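Local structure of possible membrane-associated serine protease (Mycobacterium tuberculosis, 3K6Y) at residues A[39-43]-A[115-119]; A[34-40]-A[188-192]. The protein is a serine endopeptidase, present here as its trypsin-like protease domain, that probably helps the bacterium resist acid and oxidative stress. All blocks are in the same frame, centred on the assembly; numbering follows the deposited sequence.

Interaction 1 of 2, residues A[39-43]-A[115-119]; sequences ATEPS and PPPLV
P115 turns its CB-CG edge to the backbone carbonyl of P42, with CB 3.1 Å from P42 O and CG 3.2 Å from it. This is a tight approach of ring carbons to a carbonyl oxygen. The two rings, P42 and P115, touch more loosely, through their CB atoms at 4.4 Å. P116 instead lays a face over the hydroxyl of S43, with CG and CD each 3.7 Å from S43 OG.

The same hydroxyl makes the one direct hydrogen bond of the contact. S43 OG donates to P116 O at 2.6 Å, a short bond. The C=O...OG angle is 146°, and the hydroxyl stands 24° from the carbonyl plane. S43 keeps OG next to its own N and opposite its carbonyl carbon (chi1 -58°), which turns it to the proline run.

The fold is the double beta-barrel of chymotrypsin-like proteases. Segment 115-119 belongs to the connection from the first barrel to the second. Residues 41-43 form a 3-10 turn that leads into strand 44-51 of the first barrel. S43 and L118 both make backbone hydrogen bonds with V64 of strand 56-66.

L118 fills the angle between T40 and S43. Its CD2 packs on S43 CB at 3.7 Å. Its CD1 meets T40 CG2 at 3.8 Å, and the two side chains cross at about a right angle. L118 also packs on F63 of strand 56-66.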
ATOM      1  N   ALA A  39      -6.393   6.580  34.799  1.00 16.62           N
ATOM      2  CA  ALA A  39      -5.244   5.699  34.930  1.00 17.66           C
ATOM      3  C   ALA A  39      -4.759   5.186  33.584  1.00 16.79           C
ATOM      4  O   ALA A  39      -3.586   4.895  33.419  1.00 17.39           O
ATOM      5  CB  ALA A  39      -5.545   4.573  35.856  1.00 18.75           C
ATOM      6  N   THR A  40      -5.669   5.081  32.617  1.00 14.16           N
ATOM      7  CA  THR A  40      -5.326   4.535  31.313  1.00 13.38           C
ATOM      8  C   THR A  40      -4.903   5.619  30.328  1.00 12.83           C
ATOM      9  O   THR A  40      -4.102   5.356  29.430  1.00 12.05           O
ATOM     10  CB  THR A  40      -6.530   3.740  30.741  1.00 13.53           C
ATOM     11  OG1 THR A  40      -6.942   2.757  31.699  1.00 14.98           O
ATOM     12  CG2 THR A  40      -6.171   3.026  29.481  1.00 13.83           C
ATOM     13  N   GLU A  41      -5.458   6.822  30.490  1.00 12.87           N
ATOM     14  CA  GLU A  41      -5.195   7.954  29.595  1.00 13.83           C
ATOM     15  C   GLU A  41      -3.740   8.161  29.158  1.00 13.11           C
ATOM     16  O   GLU A  41      -3.510   8.384  27.975  1.00 12.41           O
ATOM     17  CB  GLU A  41      -5.756   9.262  30.198  1.00 14.21           C
ATOM     18  CG  GLU A  41      -5.412  10.495  29.355  1.00 16.17           C
ATOM     19  CD  GLU A  41      -5.928  11.810  29.881  1.00 18.70           C
ATOM     20  OE1 GLU A  41      -5.766  12.808  29.151  1.00 21.59           O
ATOM     21  OE2 GLU A  41      -6.467  11.839  31.003  1.00 21.06           O
ATOM     22  N   PRO A  42      -2.749   8.075  30.075  1.00 12.61           N
ATOM     23  CA  PRO A  42      -1.384   8.363  29.617  1.00 12.73           C
ATOM     24  C   PRO A  42      -0.901   7.445  28.497  1.00 12.27           C
ATOM     25  O   PRO A  42      -0.040   7.846  27.711  1.00 13.27           O
ATOM     26  CB  PRO A  42      -0.532   8.174  30.883  1.00 13.87           C
ATOM     27  CG  PRO A  42      -1.506   8.466  32.011  1.00 14.59           C
ATOM     28  CD  PRO A  42      -2.792   7.830  31.535  1.00 13.00           C
ATOM     29  N   SER A  43      -1.436   6.229  28.450  1.00 10.96           N
ATOM     30  CA  SER A  43      -1.010   5.244  27.459  1.00 10.16           C
ATOM     31  C   SER A  43      -1.835   5.263  26.170  1.00  9.90           C
ATOM     32  O   SER A  43      -1.608   4.437  25.290  1.00 10.47           O
ATOM     33  CB  SER A  43      -1.079   3.861  28.076  1.00 11.25           C
ATOM     34  OG  SER A  43      -0.265   3.816  29.244  1.00 12.92           O
ATOM     35  N   PRO A 115       5.004   6.746  28.236  1.00 12.49           N
ATOM     36  CA  PRO A 115       4.004   5.956  28.961  1.00 12.81           C
ATOM     37  C   PRO A 115       4.149   4.443  28.866  1.00 12.34           C
ATOM     38  O   PRO A 115       4.680   3.919  27.883  1.00 12.14           O
ATOM     39  CB  PRO A 115       2.676   6.406  28.365  1.00 13.17           C
ATOM     40  CG  PRO A 115       3.016   7.005  27.066  1.00 13.93           C
ATOM     41  CD  PRO A 115       4.385   7.595  27.205  1.00 12.59           C
ATOM     42  N   PRO A 116       3.618   3.732  29.872  1.00 11.99           N
ATOM     43  CA  PRO A 116       3.749   2.294  29.905  1.00 11.77           C
ATOM     44  C   PRO A 116       2.724   1.609  28.999  1.00 10.67           C
ATOM     45  O   PRO A 116       1.731   2.217  28.590  1.00 10.95           O
ATOM     46  CB  PRO A 116       3.441   1.970  31.378  1.00 13.31           C
ATOM     47  CG  PRO A 116       2.398   2.993  31.743  1.00 13.25           C
ATOM     48  CD  PRO A 116       2.898   4.243  31.061  1.00 12.96           C
ATOM     49  N   PRO A 117       2.945   0.323  28.704  1.00 10.01           N
ATOM     50  CA  PRO A 117       1.993  -0.398  27.890  1.00 10.16           C
ATOM     51  C   PRO A 117       0.724  -0.753  28.626  1.00 10.45           C
ATOM     52  O   PRO A 117       0.694  -0.840  29.868  1.00 11.54           O
ATOM     53  CB  PRO A 117       2.730  -1.690  27.528  1.00 10.38           C
ATOM     54  CG  PRO A 117       3.778  -1.876  28.596  1.00 12.51           C
ATOM     55  CD  PRO A 117       4.130  -0.485  29.063  1.00 10.89           C
ATOM     56  N   LEU A 118      -0.302  -1.003  27.829  1.00 10.88           N
ATOM     57  CA  LEU A 118      -1.538  -1.624  28.287  1.00 11.18           C
ATOM     58  C   LEU A 118      -1.494  -3.098  27.963  1.00 11.77           C
ATOM     59  O   LEU A 118      -0.830  -3.490  27.013  1.00 12.75           O
ATOM     60  CB  LEU A 118      -2.752  -0.998  27.595  1.00 11.16           C
ATOM     61  CG  LEU A 118      -2.859   0.519  27.786  1.00 12.24           C
ATOM     62  CD1 LEU A 118      -4.080   1.027  27.063  1.00 13.20           C
ATOM     63  CD2 LEU A 118      -2.921   0.905  29.258  1.00 13.62           C
ATOM     64  N   VAL A 119      -2.211  -3.910  28.735  1.00 12.72           N
ATOM     65  CA  VAL A 119      -2.245  -5.347  28.500  1.00 14.27           C
ATOM     66  C   VAL A 119      -3.548  -5.698  27.816  1.00 14.26           C
ATOM     67  O   VAL A 119      -4.598  -5.131  28.153  1.00 14.02           O
ATOM     68  CB  VAL A 119      -2.133  -6.144  29.841  1.00 15.85           C
ATOM     69  CG1 VAL A 119      -1.853  -7.617  29.584  1.00 19.79           C
ATOM     70  CG2 VAL A 119      -1.032  -5.581  30.693  1.00 19.08           C
TER

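Interaction 2 of 2, residues A[34-40]-A[188-192]; sequences NPVVAAT and IDLNG
N34 OD1 accepts two hydrogen bonds, and one of them leads across to L190. The first comes from V36 N at 3.0 Å. It is nearly straight (N-H...O 169°), lies in the carbonyl plane and uses a lone pair of OD1. It makes N34 the N-cap of helix 35-40. The second comes from water 1, which also donates to L190 O at 2.8 Å.

A similar bridge lies at the other end of the helix. T40 OG1 donates to V36 O, one turn back, at 2.7 Å. It also accepts from water 2, which donates in turn to G192 O at 2.8 Å. No direct hydrogen bond joins the two segments, so the two waters carry the polar link.

V36 supplies the apolar centre. Its CG2 is anti to the backbone N and sits 3.3 Å from G192 CA, a close fit over the type I turn from D189 to G192. G192 has no side chain, and its phi is positive (81°). V36 CG1, set between its own N and carbonyl carbon (chi1 76°), meets I188 CD1 at 3.8 Å, tip to tip. L190 CD2 lies 4.1 Å from N34 ND2, with the two side chains at about a right angle.

D189 OD2 accepts a hydrogen bond from Q193 N, just after the turn, and a weak one from N191 N. The turn joins strands 186-188 and 194-201 of the second barrel. Helix 35-40 packs on this turn through V36. T40 touches L134 of the neighbouring strand 130-135, and I188 packs on V132 and L134.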
ATOM      1  N   ASN A  34     -15.101   7.054  35.738  1.00 17.92           N
ATOM      2  CA  ASN A  34     -14.539   5.858  36.368  1.00 17.16           C
ATOM      3  C   ASN A  34     -13.019   6.025  36.534  1.00 16.33           C
ATOM      4  O   ASN A  34     -12.347   6.521  35.619  1.00 16.17           O
ATOM      5  CB  ASN A  34     -14.872   4.602  35.553  1.00 17.18           C
ATOM      6  CG  ASN A  34     -14.547   3.319  36.284  1.00 17.50           C
ATOM      7  OD1 ASN A  34     -13.386   2.980  36.461  1.00 18.03           O
ATOM      8  ND2 ASN A  34     -15.578   2.579  36.684  1.00 18.74           N
ATOM      9  N   PRO A  35     -12.475   5.663  37.717  1.00 15.26           N
ATOM     10  CA  PRO A  35     -11.029   5.818  37.928  1.00 15.50           C
ATOM     11  C   PRO A  35     -10.125   5.153  36.873  1.00 15.13           C
ATOM     12  O   PRO A  35      -8.976   5.565  36.708  1.00 16.02           O
ATOM     13  CB  PRO A  35     -10.791   5.193  39.313  1.00 16.10           C
ATOM     14  CG  PRO A  35     -12.096   5.079  39.922  1.00 17.22           C
ATOM     15  CD  PRO A  35     -13.172   5.152  38.913  1.00 15.74           C
ATOM     16  N   VAL A  36     -10.643   4.160  36.156  1.00 15.73           N
ATOM     17  CA  VAL A  36      -9.868   3.505  35.103  1.00 16.47           C
ATOM     18  C   VAL A  36      -9.523   4.465  33.967  1.00 15.79           C
ATOM     19  O   VAL A  36      -8.499   4.293  33.295  1.00 15.53           O
ATOM     20  CB  VAL A  36     -10.573   2.228  34.573  1.00 17.46           C
ATOM     21  CG1 VAL A  36     -11.758   2.570  33.640  1.00 19.52           C
ATOM     22  CG2 VAL A  36      -9.592   1.328  33.895  1.00 18.88           C
ATOM     23  N   VAL A  37     -10.339   5.485  33.757  1.00 14.99           N
ATOM     24  CA  VAL A  37     -10.121   6.386  32.623  1.00 15.24           C
ATOM     25  C   VAL A  37      -8.817   7.166  32.832  1.00 14.99           C
ATOM     26  O   VAL A  37      -7.914   7.131  31.986  1.00 14.70           O
ATOM     27  CB  VAL A  37     -11.313   7.325  32.432  1.00 15.11           C
ATOM     28  CG1 VAL A  37     -10.987   8.405  31.397  1.00 16.18           C
ATOM     29  CG2 VAL A  37     -12.547   6.526  32.017  1.00 16.42           C
ATOM     30  N   ALA A  38      -8.684   7.814  33.990  1.00 15.89           N
ATOM     31  CA  ALA A  38      -7.519   8.638  34.245  1.00 17.01           C
ATOM     32  C   ALA A  38      -6.253   7.808  34.300  1.00 16.86           C
ATOM     33  O   ALA A  38      -5.161   8.279  33.927  1.00 17.92           O
ATOM     34  CB  ALA A  38      -7.683   9.372  35.565  1.00 17.98           C
ATOM     35  N   ALA A  39      -6.393   6.580  34.799  1.00 16.62           N
ATOM     36  CA  ALA A  39      -5.244   5.699  34.930  1.00 17.66           C
ATOM     37  C   ALA A  39      -4.759   5.186  33.584  1.00 16.79           C
ATOM     38  O   ALA A  39      -3.586   4.895  33.419  1.00 17.39           O
ATOM     39  CB  ALA A  39      -5.545   4.573  35.856  1.00 18.75           C
ATOM     40  N   THR A  40      -5.669   5.081  32.617  1.00 14.16           N
ATOM     41  CA  THR A  40      -5.326   4.535  31.313  1.00 13.38           C
ATOM     42  C   THR A  40      -4.903   5.619  30.328  1.00 12.83           C
ATOM     43  O   THR A  40      -4.102   5.356  29.430  1.00 12.05           O
ATOM     44  CB  THR A  40      -6.530   3.740  30.741  1.00 13.53           C
ATOM     45  OG1 THR A  40      -6.942   2.757  31.699  1.00 14.98           O
ATOM     46  CG2 THR A  40      -6.171   3.026  29.481  1.00 13.83           C
ATOM     47  N   ILE A 188     -11.615  -0.477  26.433  1.00 12.50           N
ATOM     48  CA  ILE A 188     -11.117  -1.063  27.675  1.00 13.79           C
ATOM     49  C   ILE A 188     -12.235  -1.586  28.542  1.00 14.75           C
ATOM     50  O   ILE A 188     -13.370  -1.105  28.501  1.00 15.20           O
ATOM     51  CB  ILE A 188     -10.232  -0.102  28.486  1.00 14.71           C
ATOM     52  CG1 ILE A 188     -10.983   1.168  28.879  1.00 15.05           C
ATOM     53  CG2 ILE A 188      -8.933   0.215  27.729  1.00 16.03           C
ATOM     54  CD1 ILE A 188     -10.457   1.824  30.177  1.00 17.66           C
ATOM     55  N   ASP A 189     -11.894  -2.597  29.329  1.00 14.89           N
ATOM     56  CA  ASP A 189     -12.785  -3.070  30.384  1.00 17.05           C
ATOM     57  C   ASP A 189     -12.521  -2.272  31.658  1.00 17.46           C
ATOM     58  O   ASP A 189     -11.653  -1.407  31.706  1.00 16.65           O
ATOM     59  CB  ASP A 189     -12.671  -4.589  30.587  1.00 17.98           C
ATOM     60  CG  ASP A 189     -11.310  -5.043  31.098  1.00 19.31           C
ATOM     61  OD1 ASP A 189     -11.034  -6.255  30.935  1.00 23.62           O
ATOM     62  OD2 ASP A 189     -10.538  -4.250  31.685  1.00 18.37           O
ATOM     63  N   LEU A 190     -13.264  -2.581  32.717  1.00 19.69           N
ATOM     64  CA  LEU A 190     -13.162  -1.782  33.928  1.00 21.52           C
ATOM     65  C   LEU A 190     -11.908  -2.090  34.742  1.00 22.36           C
ATOM     66  O   LEU A 190     -11.629  -1.401  35.723  1.00 23.42           O
ATOM     67  CB  LEU A 190     -14.426  -1.928  34.777  1.00 22.12           C
ATOM     68  CG  LEU A 190     -15.674  -1.352  34.096  1.00 23.11           C
ATOM     69  CD1 LEU A 190     -16.826  -1.229  35.073  1.00 25.32           C
ATOM     70  CD2 LEU A 190     -15.403   0.003  33.438  1.00 25.19           C
ATOM     71  N   ASN A 191     -11.182  -3.120  34.310  1.00 22.63           N
ATOM     72  CA  ASN A 191      -9.865  -3.466  34.831  1.00 22.89           C
ATOM     73  C   ASN A 191      -8.752  -2.692  34.121  1.00 21.86           C
ATOM     74  O   ASN A 191      -7.585  -2.817  34.480  1.00 22.55           O
ATOM     75  CB  ASN A 191      -9.607  -4.960  34.634  1.00 23.92           C
ATOM     76  CG  ASN A 191     -10.484  -5.825  35.496  1.00 26.82           C
ATOM     77  OD1 ASN A 191     -10.762  -5.496  36.645  1.00 29.89           O
ATOM     78  ND2 ASN A 191     -10.921  -6.942  34.947  1.00 29.80           N
ATOM     79  N   GLY A 192      -9.094  -1.916  33.095  1.00 19.86           N
ATOM     80  CA  GLY A 192      -8.074  -1.165  32.383  1.00 18.91           C
ATOM     81  C   GLY A 192      -7.308  -1.986  31.362  1.00 17.11           C
ATOM     82  O   GLY A 192      -6.257  -1.561  30.900  1.00 17.46           O
TER
HETATM   83  O   HOH W   1     -12.900   0.491  37.402  1.00 32.33           O
HETATM   84  O   HOH W   2      -5.264   0.685  32.310  1.00 20.05           O

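How the interactions relate
Both interactions use helix 35-40 and share T40, with centres about 10 Å apart. T40 CG2 meets L118 in interaction 1, while T40 OG1 makes the water bridge and the nearest approach to I188 in interaction 2. Segments 115-119 and 188-192 do not touch each other in these contacts. Interaction 1 joins T40 and the following 3-10 residues to the connection between the barrels. Interaction 2 joins the helix, from its N-cap N34 through V36 to T40, to I188 and the turn of the second barrel. Their centres lie about 15 and 16 Å from the chain centre, on the same side. Both are away from the predicted catalytic residues H75, D104 and S183.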